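Local coordinates for 11S globulin subunit beta (PDB 2E9Q), which serves as a seed storage protein of pumpkin, a nutrient reservoir built as a hexamer of two-chain subunits, at residues 65-70 with 154-159; 87-92 with 135-140; 340-345 with 400-405; 56-61 with 376-381. All coordinates share one frame; numbering follows the deposited sequence. Where two conformers were deposited one is given.

Contact 1: 65-70 with 154-159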
loop_
_atom_site.group_PDB
_atom_site.type_symbol
_atom_site.label_atom_id
_atom_site.label_comp_id
_atom_site.label_asym_id
_atom_site.label_seq_id
_atom_site.Cartn_x
_atom_site.Cartn_y
_atom_site.Cartn_z
ATOM N N MET A 65 -3.168 -17.920 12.000
ATOM C CA MET A 65 -4.397 -18.605 12.390
ATOM C C MET A 65 -4.260 -19.040 13.845
ATOM O O MET A 65 -3.257 -19.640 14.239
ATOM C CB MET A 65 -4.628 -19.833 11.508
ATOM C CG MET A 65 -6.017 -20.459 11.634
ATOM S SD MET A 65 -7.305 -19.464 10.849
ATOM C CE MET A 65 -6.839 -19.626 9.144
ATOM N N ILE A 66 -5.276 -18.731 14.640
ATOM C CA ILE A 66 -5.292 -19.068 16.051
ATOM C C ILE A 66 -6.658 -19.653 16.384
ATOM O O ILE A 66 -7.678 -19.212 15.845
ATOM C CB ILE A 66 -5.071 -17.812 16.897
ATOM C CG1 ILE A 66 -3.718 -17.201 16.546
ATOM C CG2 ILE A 66 -5.164 -18.133 18.377
ATOM C CD1 ILE A 66 -3.447 -15.893 17.239
ATOM N N ARG A 67 -6.677 -20.671 17.243
ATOM C CA ARG A 67 -7.935 -21.282 17.654
ATOM C C ARG A 67 -7.996 -21.259 19.170
ATOM O O ARG A 67 -7.102 -21.760 19.861
ATOM C CB ARG A 67 -8.065 -22.718 17.135
ATOM C CG ARG A 67 -9.344 -23.441 17.611
ATOM C CD ARG A 67 -9.584 -24.737 16.842
ATOM N NE ARG A 67 -8.429 -25.629 16.935
ATOM C CZ ARG A 67 -8.205 -26.666 16.134
ATOM N NH1 ARG A 67 -7.119 -27.408 16.310
ATOM N NH2 ARG A 67 -9.052 -26.966 15.156
ATOM N N HIS A 68 -9.051 -20.643 19.686
ATOM C CA HIS A 68 -9.241 -20.547 21.115
ATOM C C HIS A 68 -10.360 -21.470 21.550
ATOM O O HIS A 68 -11.413 -21.538 20.923
ATOM C CB HIS A 68 -9.595 -19.117 21.507
ATOM C CG HIS A 68 -8.428 -18.181 21.523
ATOM N ND1 HIS A 68 -8.469 -16.930 20.949
ATOM C CD2 HIS A 68 -7.213 -18.286 22.108
ATOM C CE1 HIS A 68 -7.330 -16.303 21.183
ATOM N NE2 HIS A 68 -6.550 -17.106 21.886
ATOM N N THR A 69 -10.124 -22.189 22.635
ATOM C CA THR A 69 -11.125 -23.087 23.168
ATOM C C THR A 69 -11.346 -22.624 24.588
ATOM O O THR A 69 -10.498 -22.821 25.460
ATOM C CB THR A 69 -10.641 -24.538 23.137
ATOM O OG1 THR A 69 -10.585 -24.981 21.770
ATOM C CG2 THR A 69 -11.593 -25.429 23.913
ATOM N N ILE A 70 -12.485 -21.980 24.809
ATOM C CA ILE A 70 -12.804 -21.448 26.118
ATOM C C ILE A 70 -13.888 -22.276 26.771
ATOM O O ILE A 70 -14.978 -22.464 26.221
ATOM C CB ILE A 70 -13.246 -19.978 25.994
ATOM C CG1 ILE A 70 -12.169 -19.203 25.224
ATOM C CG2 ILE A 70 -13.460 -19.361 27.385
ATOM C CD1 ILE A 70 -12.585 -17.824 24.820
ATOM N N ASP A 154 -18.086 -25.867 25.091
ATOM C CA ASP A 154 -16.856 -25.083 25.020
ATOM C C ASP A 154 -17.028 -24.054 23.907
ATOM O O ASP A 154 -17.648 -24.332 22.888
ATOM C CB ASP A 154 -15.645 -25.961 24.676
ATOM C CG ASP A 154 -15.273 -26.925 25.786
ATOM O OD1 ASP A 154 -14.997 -26.475 26.921
ATOM O OD2 ASP A 154 -15.242 -28.142 25.510
ATOM N N LEU A 155 -16.466 -22.873 24.099
ATOM C CA LEU A 155 -16.555 -21.830 23.087
ATOM C C LEU A 155 -15.341 -21.984 22.164
ATOM O O LEU A 155 -14.215 -21.781 22.609
ATOM C CB LEU A 155 -16.507 -20.462 23.765
ATOM C CG LEU A 155 -17.279 -19.294 23.162
ATOM C CD1 LEU A 155 -16.632 -18.013 23.639
ATOM C CD2 LEU A 155 -17.297 -19.368 21.644
ATOM N N VAL A 156 -15.565 -22.346 20.902
ATOM C CA VAL A 156 -14.468 -22.516 19.936
ATOM C C VAL A 156 -14.418 -21.370 18.911
ATOM O O VAL A 156 -15.351 -21.183 18.117
ATOM C CB VAL A 156 -14.586 -23.874 19.180
ATOM C CG1 VAL A 156 -13.394 -24.071 18.249
ATOM C CG2 VAL A 156 -14.665 -25.031 20.183
ATOM N N LEU A 157 -13.313 -20.624 18.931
ATOM C CA LEU A 157 -13.105 -19.473 18.053
ATOM C C LEU A 157 -11.944 -19.589 17.063
ATOM O O LEU A 157 -10.788 -19.811 17.453
ATOM C CB LEU A 157 -12.870 -18.239 18.905
ATOM C CG LEU A 157 -13.882 -18.109 20.040
ATOM C CD1 LEU A 157 -13.405 -17.081 21.048
ATOM C CD2 LEU A 157 -15.229 -17.749 19.452
ATOM N N ILE A 158 -12.258 -19.406 15.785
ATOM C CA ILE A 158 -11.254 -19.451 14.735
ATOM C C ILE A 158 -10.827 -18.013 14.412
ATOM O O ILE A 158 -11.557 -17.264 13.765
ATOM C CB ILE A 158 -11.822 -20.118 13.477
ATOM C CG1 ILE A 158 -12.485 -21.451 13.848
ATOM C CG2 ILE A 158 -10.705 -20.324 12.465
ATOM C CD1 ILE A 158 -11.556 -22.435 14.566
ATOM N N VAL A 159 -9.640 -17.644 14.879
ATOM C CA VAL A 159 -9.092 -16.310 14.693
ATOM C C VAL A 159 -8.136 -16.151 13.516
ATOM O O VAL A 159 -7.045 -16.721 13.512
ATOM C CB VAL A 159 -8.335 -15.867 15.943
ATOM C CG1 VAL A 159 -7.835 -14.429 15.776
ATOM C CG2 VAL A 159 -9.230 -16.022 17.173
#
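R67 and I158 meet because of their torsions: CG of R67 is anti to the backbone N (chi1 177°), and chi2 of I158 (-57°) turns CD1 back toward it. The two side chains lie side by side and point the same way, with R67 CD 3.8 Å from I158 CD1 and 4.1 Å from V156 CG1. Three aliphatic carbons make arginine suitable here, since they pack like a hydrocarbon while the guanidinium reaches on to a salt bridge with E49 and a hydrogen bond to Y348 OH. An alanine here would probably leave E49 without its positive mate and open a gap beside I158 CD1 and V156 CG1. On the other face of this antiparallel pair the beta-branched I66, I70 and V159 suit the extended backbone: I66 CB packs 3.9 Å from V159 CB, and the side chains of I70 and L157 cross obliquely, CD1 to CD1 at 3.9 Å. Six backbone hydrogen bonds join I66, H68 and I70 to V159, L157 and L155; the shortest runs from L155 N to I70 O, 2.6 Å. The chemistry is two-sided: the I66, I70 and V159 side is mainly hydrocarbon, whereas R67 carries charge toward the second cupin half.

Contact 2: 87-92 with 135-140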
loop_
_atom_site.group_PDB
_atom_site.type_symbol
_atom_site.label_atom_id
_atom_site.label_comp_id
_atom_site.label_asym_id
_atom_site.label_seq_id
_atom_site.Cartn_x
_atom_site.Cartn_y
_atom_site.Cartn_z
ATOM N N ILE A 87 -12.991 -13.306 13.400
ATOM C CA ILE A 87 -13.100 -14.433 14.309
ATOM C C ILE A 87 -14.379 -15.173 14.032
ATOM O O ILE A 87 -15.470 -14.621 14.201
ATOM C CB ILE A 87 -13.117 -13.954 15.760
ATOM C CG1 ILE A 87 -11.786 -13.287 16.089
ATOM C CG2 ILE A 87 -13.412 -15.111 16.685
ATOM C CD1 ILE A 87 -11.659 -12.808 17.525
ATOM N N PHE A 88 -14.255 -16.415 13.585
ATOM C CA PHE A 88 -15.435 -17.204 13.312
ATOM C C PHE A 88 -15.760 -18.030 14.543
ATOM O O PHE A 88 -14.898 -18.738 15.061
ATOM C CB PHE A 88 -15.213 -18.129 12.125
ATOM C CG PHE A 88 -16.403 -18.980 11.798
ATOM C CD1 PHE A 88 -17.541 -18.418 11.229
ATOM C CD2 PHE A 88 -16.388 -20.346 12.057
ATOM C CE1 PHE A 88 -18.652 -19.203 10.915
ATOM C CE2 PHE A 88 -17.487 -21.138 11.750
ATOM C CZ PHE A 88 -18.626 -20.561 11.175
ATOM N N VAL A 89 -17.003 -17.923 15.011
ATOM C CA VAL A 89 -17.475 -18.665 16.182
ATOM C C VAL A 89 -17.926 -20.031 15.681
ATOM O O VAL A 89 -19.031 -20.186 15.170
ATOM C CB VAL A 89 -18.661 -17.929 16.865
ATOM C CG1 VAL A 89 -19.192 -18.744 18.032
ATOM C CG2 VAL A 89 -18.203 -16.559 17.347
ATOM N N ALA A 90 -17.052 -21.020 15.828
ATOM C CA ALA A 90 -17.330 -22.365 15.349
ATOM C C ALA A 90 -18.273 -23.136 16.260
ATOM O O ALA A 90 -18.993 -24.023 15.800
ATOM C CB ALA A 90 -16.010 -23.137 15.180
ATOM N N GLN A 91 -18.263 -22.804 17.547
ATOM C CA GLN A 91 -19.124 -23.487 18.509
ATOM C C GLN A 91 -19.320 -22.683 19.792
ATOM O O GLN A 91 -18.390 -22.045 20.290
ATOM C CB GLN A 91 -18.535 -24.862 18.856
ATOM C CG GLN A 91 -19.329 -25.642 19.901
ATOM C CD GLN A 91 -18.599 -26.891 20.413
ATOM O OE1 GLN A 91 -18.391 -27.857 19.678
ATOM N NE2 GLN A 91 -18.209 -26.864 21.678
ATOM N N GLY A 92 -20.543 -22.717 20.316
ATOM C CA GLY A 92 -20.846 -22.025 21.556
ATOM C C GLY A 92 -21.365 -20.616 21.379
ATOM O O GLY A 92 -21.623 -20.176 20.259
ATOM N N ASP A 135 -21.398 -16.754 13.969
ATOM C CA ASP A 135 -21.051 -15.347 13.905
ATOM C C ASP A 135 -19.614 -15.166 13.437
ATOM O O ASP A 135 -18.710 -15.927 13.810
ATOM C CB ASP A 135 -21.208 -14.663 15.272
ATOM C CG ASP A 135 -22.669 -14.381 15.628
ATOM O OD1 ASP A 135 -23.514 -14.351 14.710
ATOM O OD2 ASP A 135 -22.958 -14.183 16.827
ATOM N N LEU A 136 -19.427 -14.148 12.611
ATOM C CA LEU A 136 -18.133 -13.768 12.089
ATOM C C LEU A 136 -17.941 -12.419 12.770
ATOM O O LEU A 136 -18.589 -11.430 12.399
ATOM C CB LEU A 136 -18.211 -13.599 10.568
ATOM C CG LEU A 136 -16.944 -13.266 9.768
ATOM C CD1 LEU A 136 -16.388 -11.924 10.213
ATOM C CD2 LEU A 136 -15.900 -14.376 9.967
ATOM N N LEU A 137 -17.080 -12.387 13.781
ATOM C CA LEU A 137 -16.815 -11.167 14.523
ATOM C C LEU A 137 -15.637 -10.429 13.908
ATOM O O LEU A 137 -14.733 -11.042 13.339
ATOM C CB LEU A 137 -16.502 -11.498 15.989
ATOM C CG LEU A 137 -17.490 -12.485 16.627
ATOM C CD1 LEU A 137 -17.112 -12.783 18.082
ATOM C CD2 LEU A 137 -18.889 -11.888 16.557
ATOM N N VAL A 138 -15.640 -9.111 14.043
ATOM C CA VAL A 138 -14.567 -8.295 13.511
ATOM C C VAL A 138 -13.822 -7.613 14.653
ATOM O O VAL A 138 -14.427 -7.205 15.644
ATOM C CB VAL A 138 -15.128 -7.211 12.551
ATOM C CG1 VAL A 138 -14.011 -6.250 12.105
ATOM C CG2 VAL A 138 -15.776 -7.881 11.350
ATOM N N VAL A 139 -12.506 -7.505 14.517
ATOM C CA VAL A 139 -11.703 -6.829 15.518
ATOM C C VAL A 139 -10.642 -6.022 14.782
ATOM O O VAL A 139 -9.635 -6.571 14.341
ATOM C CB VAL A 139 -11.001 -7.818 16.474
ATOM C CG1 VAL A 139 -10.245 -7.047 17.546
ATOM C CG2 VAL A 139 -12.016 -8.743 17.112
ATOM N N PRO A 140 -10.862 -4.701 14.622
ATOM C CA PRO A 140 -9.876 -3.867 13.919
ATOM C C PRO A 140 -8.557 -3.859 14.671
ATOM O O PRO A 140 -8.513 -4.147 15.874
ATOM C CB PRO A 140 -10.523 -2.481 13.909
ATOM C CG PRO A 140 -11.994 -2.779 13.952
ATOM C CD PRO A 140 -12.063 -3.920 14.962
#
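Within the antiparallel sheet of the N-terminal cupin beta-barrel, strand 87-91 pairs with strand 135-139, and the match runs from I87 opposite L137, through F88 and L136, to V89 N on D135 O. I87 and L137 form a hydrogen-bonded pair, I87 N reaching L137 O at 2.9 Å and L137 N reaching I87 O at 2.8 Å. F88 and L136 follow as a non-hydrogen-bonded pair on the opposite face. A third bond, V89 N to D135 O at 2.9 Å, is nearly straight, with an angle of 171° at the hydrogen. Past V89 the strands part, and A90 and Q91 together face V156 in a classic beta bulge.

On the I87 face the contact is made by branched hydrocarbons, which fill space without asking for polar partners. The chain of I87 is extended at chi2 (-178°), which carries CD1 to 4.1 Å from V139 CG2. V89 CG2 lies beside its own backbone N; it lies 4.0 Å from L137 CD1 and also rests 3.6 Å from D135 O. On the other face F88 CB approaches L136 CD2 at 4.4 Å, a looser touch.

D135 suits the start of its strand because its carboxylate can turn back on the chain, OD2 accepting from R132 N. Strand 155-162 flanks 85-91 on one side, and strand 287-289 continues the sheet beyond 135-139 through L136 and Q288. From the facing sheet H145 and M147 of strand 145-149 pack on I87, while R96 of strand 93-98 touches L137 and V139.

Contact 3: 340-345 with 400-405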
loop_
_atom_site.group_PDB
_atom_site.type_symbol
_atom_site.label_atom_id
_atom_site.label_comp_id
_atom_site.label_asym_id
_atom_site.label_seq_id
_atom_site.Cartn_x
_atom_site.Cartn_y
_atom_site.Cartn_z
ATOM N N THR A 340 -9.713 -17.041 -7.174
ATOM C CA THR A 340 -10.087 -15.732 -6.693
ATOM C C THR A 340 -9.155 -14.754 -7.356
ATOM O O THR A 340 -7.935 -14.859 -7.244
ATOM C CB THR A 340 -9.953 -15.625 -5.184
ATOM O OG1 THR A 340 -10.807 -16.596 -4.576
ATOM C CG2 THR A 340 -10.355 -14.221 -4.711
ATOM N N VAL A 341 -9.736 -13.790 -8.046
ATOM C CA VAL A 341 -8.937 -12.834 -8.763
ATOM C C VAL A 341 -8.265 -11.772 -7.924
ATOM O O VAL A 341 -7.224 -11.254 -8.316
ATOM C CB VAL A 341 -9.772 -12.148 -9.885
ATOM C CG1 VAL A 341 -11.174 -12.769 -9.960
ATOM C CG2 VAL A 341 -9.846 -10.645 -9.662
ATOM N N ASN A 342 -8.829 -11.458 -6.765
ATOM C CA ASN A 342 -8.261 -10.384 -5.977
ATOM C C ASN A 342 -7.844 -10.664 -4.543
ATOM O O ASN A 342 -7.613 -9.722 -3.788
ATOM C CB ASN A 342 -9.226 -9.205 -5.994
ATOM C CG ASN A 342 -10.538 -9.535 -5.326
ATOM O OD1 ASN A 342 -10.947 -10.696 -5.275
ATOM N ND2 ASN A 342 -11.215 -8.515 -4.818
ATOM N N SER A 343 -7.758 -11.929 -4.140
ATOM C CA SER A 343 -7.299 -12.197 -2.782
ATOM C C SER A 343 -6.892 -13.635 -2.521
ATOM O O SER A 343 -7.125 -14.526 -3.341
ATOM C CB SER A 343 -8.356 -11.793 -1.754
ATOM O OG SER A 343 -9.386 -12.750 -1.679
ATOM N N HIS A 344 -6.252 -13.838 -1.375
ATOM C CA HIS A 344 -5.843 -15.163 -0.963
ATOM C C HIS A 344 -7.067 -15.705 -0.258
ATOM O O HIS A 344 -7.933 -14.935 0.185
ATOM C CB HIS A 344 -4.671 -15.093 0.017
ATOM C CG HIS A 344 -3.460 -14.428 -0.547
ATOM N ND1 HIS A 344 -2.724 -14.974 -1.577
ATOM C CD2 HIS A 344 -2.863 -13.253 -0.236
ATOM C CE1 HIS A 344 -1.725 -14.163 -1.876
ATOM N NE2 HIS A 344 -1.787 -13.112 -1.078
ATOM N N SER A 345 -7.155 -17.018 -0.146
ATOM C CA SER A 345 -8.299 -17.612 0.505
ATOM C C SER A 345 -7.784 -18.614 1.524
ATOM O O SER A 345 -7.247 -19.665 1.161
ATOM C CB SER A 345 -9.191 -18.278 -0.547
ATOM O OG SER A 345 -10.358 -18.832 0.038
ATOM N N LYS A 400 -10.741 -14.187 3.588
ATOM C CA LYS A 400 -10.212 -13.498 2.420
ATOM C C LYS A 400 -9.384 -12.290 2.837
ATOM O O LYS A 400 -9.740 -11.582 3.776
ATOM C CB LYS A 400 -11.365 -13.028 1.528
ATOM C CG LYS A 400 -12.405 -14.099 1.227
ATOM C CD LYS A 400 -11.846 -15.258 0.411
ATOM C CE LYS A 400 -12.932 -16.295 0.180
ATOM N NZ LYS A 400 -12.500 -17.423 -0.675
ATOM N N THR A 401 -8.282 -12.058 2.132
ATOM C CA THR A 401 -7.408 -10.930 2.416
ATOM C C THR A 401 -7.801 -9.708 1.580
ATOM O O THR A 401 -6.939 -8.983 1.082
ATOM C CB THR A 401 -5.960 -11.275 2.097
ATOM O OG1 THR A 401 -5.878 -11.680 0.730
ATOM C CG2 THR A 401 -5.464 -12.413 2.997
ATOM N N ASN A 402 -9.103 -9.507 1.403
ATOM C CA ASN A 402 -9.630 -8.368 0.658
ATOM C C ASN A 402 -11.044 -8.116 1.208
ATOM O O ASN A 402 -11.684 -9.045 1.708
ATOM C CB ASN A 402 -9.703 -8.689 -0.835
ATOM C CG ASN A 402 -9.737 -7.440 -1.697
ATOM O OD1 ASN A 402 -8.694 -6.885 -2.042
ATOM N ND2 ASN A 402 -10.935 -6.983 -2.038
ATOM N N ASP A 403 -11.537 -6.881 1.132
ATOM C CA ASP A 403 -12.879 -6.621 1.649
ATOM C C ASP A 403 -13.954 -7.146 0.709
ATOM O O ASP A 403 -15.132 -7.166 1.053
ATOM C CB ASP A 403 -13.111 -5.123 1.937
ATOM C CG ASP A 403 -13.088 -4.244 0.684
ATOM O OD1 ASP A 403 -13.211 -4.738 -0.453
ATOM O OD2 ASP A 403 -12.966 -3.017 0.854
ATOM N N ASN A 404 -13.540 -7.596 -0.470
ATOM C CA ASN A 404 -14.487 -8.114 -1.450
ATOM C C ASN A 404 -13.885 -9.147 -2.420
ATOM O O ASN A 404 -13.584 -8.829 -3.576
ATOM C CB ASN A 404 -15.081 -6.945 -2.245
ATOM C CG ASN A 404 -16.015 -7.409 -3.339
ATOM O OD1 ASN A 404 -16.948 -8.178 -3.091
ATOM N ND2 ASN A 404 -15.769 -6.949 -4.561
ATOM N N ALA A 405 -13.733 -10.379 -1.949
ATOM C CA ALA A 405 -13.169 -11.457 -2.756
ATOM C C ALA A 405 -14.043 -11.824 -3.952
ATOM O O ALA A 405 -15.223 -12.119 -3.810
ATOM C CB ALA A 405 -12.945 -12.689 -1.888
#
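N342 and N402 set their side chains across each other at about a right angle, their amide planes turned 50° apart. CG of N342 stands between the backbone N and the carbonyl carbon (chi1 64°), and the amide beyond it reaches into the bend of 400-405. There ND2 donates to N404 O at 2.7 Å in an almost straight bond; the acceptor lies in the plane of the amide, although the donor sits well above the plane of the carbonyl. Asparagine fits because its other end is used as well, OD1 accepting from I406 N. An alanine here would probably leave N404 O and I406 N without these partners and the bend freer to shift.

S343 is small enough to slip between T401 and N402, its CB 3.5 Å from N402 CB, while OG lies 3.6 Å from A405 CB. T401 turns its hydroxyl back to the opposite loop, where OG1 accepts from H344 N at 3.0 Å and is also hydrogen-bonded to Q169 of the second subunit. H344 continues that link, NE2 bonding to the backbone O of the same Q169. K400 bends at chi2 (-65°) and then runs extended, so that NZ donates to S345 OG at 2.7 Å.

S345 and K400 are an antiparallel non-hydrogen-bonded pair where strands 345-350 and 393-400 meet. The S345 side chain is about 6 Å from that of K387, a residue assigned to magnesium binding. The polar loops that follow strands 334-340 and 393-400 of the second cupin domain thus meet each other and, through H344 and T401, the second subunit.

Contact 4: 56-61 with 376-381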
loop_
_atom_site.group_PDB
_atom_site.type_symbol
_atom_site.label_atom_id
_atom_site.label_comp_id
_atom_site.label_asym_id
_atom_site.label_seq_id
_atom_site.Cartn_x
_atom_site.Cartn_y
_atom_site.Cartn_z
ATOM N N ASP A 56 5.314 -21.614 4.477
ATOM C CA ASP A 56 5.523 -20.891 3.212
ATOM C C ASP A 56 4.298 -20.126 2.662
ATOM O O ASP A 56 4.408 -18.935 2.348
ATOM C CB ASP A 56 6.044 -21.842 2.130
ATOM C CG ASP A 56 7.479 -22.314 2.396
ATOM O OD1 ASP A 56 7.877 -23.354 1.830
ATOM O OD2 ASP A 56 8.210 -21.642 3.159
ATOM N N GLU A 57 3.150 -20.792 2.536
ATOM C CA GLU A 57 1.945 -20.122 2.026
ATOM C C GLU A 57 1.568 -18.947 2.922
ATOM O O GLU A 57 1.310 -17.846 2.440
ATOM C CB GLU A 57 0.718 -21.045 2.008
ATOM C CG GLU A 57 0.847 -22.354 1.300
ATOM C CD GLU A 57 1.461 -23.428 2.156
ATOM O OE1 GLU A 57 2.702 -23.446 2.264
ATOM O OE2 GLU A 57 0.697 -24.239 2.723
ATOM N N PHE A 58 1.503 -19.209 4.226
ATOM C CA PHE A 58 1.136 -18.186 5.195
ATOM C C PHE A 58 2.033 -16.970 5.124
ATOM O O PHE A 58 1.558 -15.832 5.112
ATOM C CB PHE A 58 1.178 -18.746 6.619
ATOM C CG PHE A 58 -0.046 -19.534 7.001
ATOM C CD1 PHE A 58 -0.323 -19.799 8.338
ATOM C CD2 PHE A 58 -0.919 -20.014 6.032
ATOM C CE1 PHE A 58 -1.456 -20.531 8.703
ATOM C CE2 PHE A 58 -2.052 -20.748 6.392
ATOM C CZ PHE A 58 -2.316 -21.003 7.727
ATOM N N GLN A 59 3.335 -17.222 5.086
ATOM C CA GLN A 59 4.314 -16.157 5.039
ATOM C C GLN A 59 4.102 -15.307 3.789
ATOM O O GLN A 59 4.211 -14.091 3.836
ATOM C CB GLN A 59 5.718 -16.765 5.052
ATOM C CG GLN A 59 6.805 -15.847 5.562
ATOM C CD GLN A 59 8.165 -16.537 5.609
ATOM O OE1 GLN A 59 9.186 -15.903 5.864
ATOM N NE2 GLN A 59 8.176 -17.843 5.365
ATOM N N CYS A 60 3.787 -15.944 2.670
ATOM C CA CYS A 60 3.569 -15.200 1.440
ATOM C C CYS A 60 2.409 -14.236 1.626
ATOM O O CYS A 60 2.518 -13.037 1.338
ATOM C CB CYS A 60 3.246 -16.151 0.302
ATOM S SG CYS A 60 2.984 -15.317 -1.291
ATOM N N ALA A 61 1.301 -14.778 2.123
ATOM C CA ALA A 61 0.095 -14.006 2.350
ATOM C C ALA A 61 0.125 -13.204 3.649
ATOM O O ALA A 61 -0.684 -12.315 3.840
ATOM C CB ALA A 61 -1.121 -14.931 2.328
ATOM N N VAL A 376 -6.172 -26.265 8.007
ATOM C CA VAL A 376 -6.145 -25.042 7.212
ATOM C C VAL A 376 -5.377 -25.185 5.893
ATOM O O VAL A 376 -4.241 -25.650 5.875
ATOM C CB VAL A 376 -5.483 -23.895 8.006
ATOM C CG1 VAL A 376 -5.397 -22.630 7.132
ATOM C CG2 VAL A 376 -6.267 -23.635 9.297
ATOM N N LEU A 377 -6.007 -24.789 4.792
ATOM C CA LEU A 377 -5.371 -24.811 3.485
ATOM C C LEU A 377 -5.423 -23.376 2.958
ATOM O O LEU A 377 -6.497 -22.802 2.816
ATOM C CB LEU A 377 -6.094 -25.744 2.511
ATOM C CG LEU A 377 -5.504 -25.709 1.085
ATOM C CD1 LEU A 377 -4.071 -26.249 1.079
ATOM C CD2 LEU A 377 -6.368 -26.524 0.151
ATOM N N MET A 378 -4.251 -22.804 2.694
ATOM C CA MET A 378 -4.114 -21.438 2.198
ATOM C C MET A 378 -4.093 -21.527 0.688
ATOM O O MET A 378 -3.179 -22.125 0.124
ATOM C CB MET A 378 -2.786 -20.858 2.707
ATOM C CG MET A 378 -2.714 -19.348 2.930
ATOM S SD MET A 378 -2.801 -18.295 1.463
ATOM C CE MET A 378 -1.107 -18.310 0.936
ATOM N N ILE A 379 -5.110 -20.973 0.029
ATOM C CA ILE A 379 -5.175 -20.976 -1.429
ATOM C C ILE A 379 -4.749 -19.599 -1.938
ATOM O O ILE A 379 -5.463 -18.608 -1.750
ATOM C CB ILE A 379 -6.595 -21.235 -1.939
ATOM C CG1 ILE A 379 -7.186 -22.482 -1.272
ATOM C CG2 ILE A 379 -6.582 -21.339 -3.457
ATOM C CD1 ILE A 379 -6.672 -23.778 -1.821
ATOM N N PRO A 380 -3.582 -19.516 -2.600
ATOM C CA PRO A 380 -3.098 -18.232 -3.121
ATOM C C PRO A 380 -3.977 -17.602 -4.211
ATOM O O PRO A 380 -4.647 -18.294 -4.986
ATOM C CB PRO A 380 -1.704 -18.571 -3.658
ATOM C CG PRO A 380 -1.290 -19.763 -2.843
ATOM C CD PRO A 380 -2.560 -20.568 -2.764
ATOM N N GLN A 381 -3.946 -16.276 -4.247
ATOM C CA GLN A 381 -4.660 -15.489 -5.225
ATOM C C GLN A 381 -4.349 -16.029 -6.628
ATOM O O GLN A 381 -3.183 -16.303 -6.960
ATOM C CB GLN A 381 -4.203 -14.026 -5.117
ATOM C CG GLN A 381 -4.822 -13.078 -6.144
ATOM C CD GLN A 381 -4.091 -11.738 -6.230
ATOM O OE1 GLN A 381 -4.508 -10.845 -6.961
ATOM N NE2 GLN A 381 -2.991 -11.606 -5.487
HETATM O O HOH W 1 -1.896 -24.363 3.463
#
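E57 OE2 is gripped by two donors: a water 2.7 Å away and the backbone N of R33. The same water accepts from M378 N at 2.9 Å, so the carboxylate of helix 56-61 reaches the backbone of strand 376-379 through one bridging molecule. E57 is bent at chi2 (84°), which turns CD aside from a straight course. Glutamate suits the place, since its OE2 takes a bond from R33 N and another from the water that leads to the strand, while its CB packs 3.6 Å from M378 CB, the two side chains sliding past each other in opposite directions.

The F58 ring is approached at its edge. V376 CG1 lies in the ring plane 3.5 Å from CZ, its side chain crossing that of F58 at about a right angle. M378 CG comes near the same plane, 3.6 Å from CD2. Methionine, unbranched and bent at chi2 (-68°), turns SD to within 3.9 Å of A61 CB; the small alanine lets the thioether lie close to the helix.

The axes of helix and strand come within 8.6 Å at an angle of 50°. C60, joined to C27 by a disulfide, ties the helix to the N-terminal stretch, and M65 of the following strand also packs on V376. This is the junction of a bicupin: a short helix of the first cupin half laid on the edge strand of the second.

All four contacts are buried, but only contacts 1 and 2 are regular strand pairs, and they share one sheet: strand 155-162 lies beside 85-91, with I158 N near F88 O and V156 O near A90 N. Their side chains are chiefly hydrocarbon, apart from R67. Contact 3 belongs to the second cupin half, lies nearer the surface with several partly exposed residues, and relies on side-chain hydrogen bonds. Contact 4 joins the two halves with mixed chemistry, a water bridge beside apolar packing. It touches contact 1, and meets contact 3 through S345 O and I379 N. Contacts 3 and 4 both touch the second subunit; contacts 1 and 2 touch none.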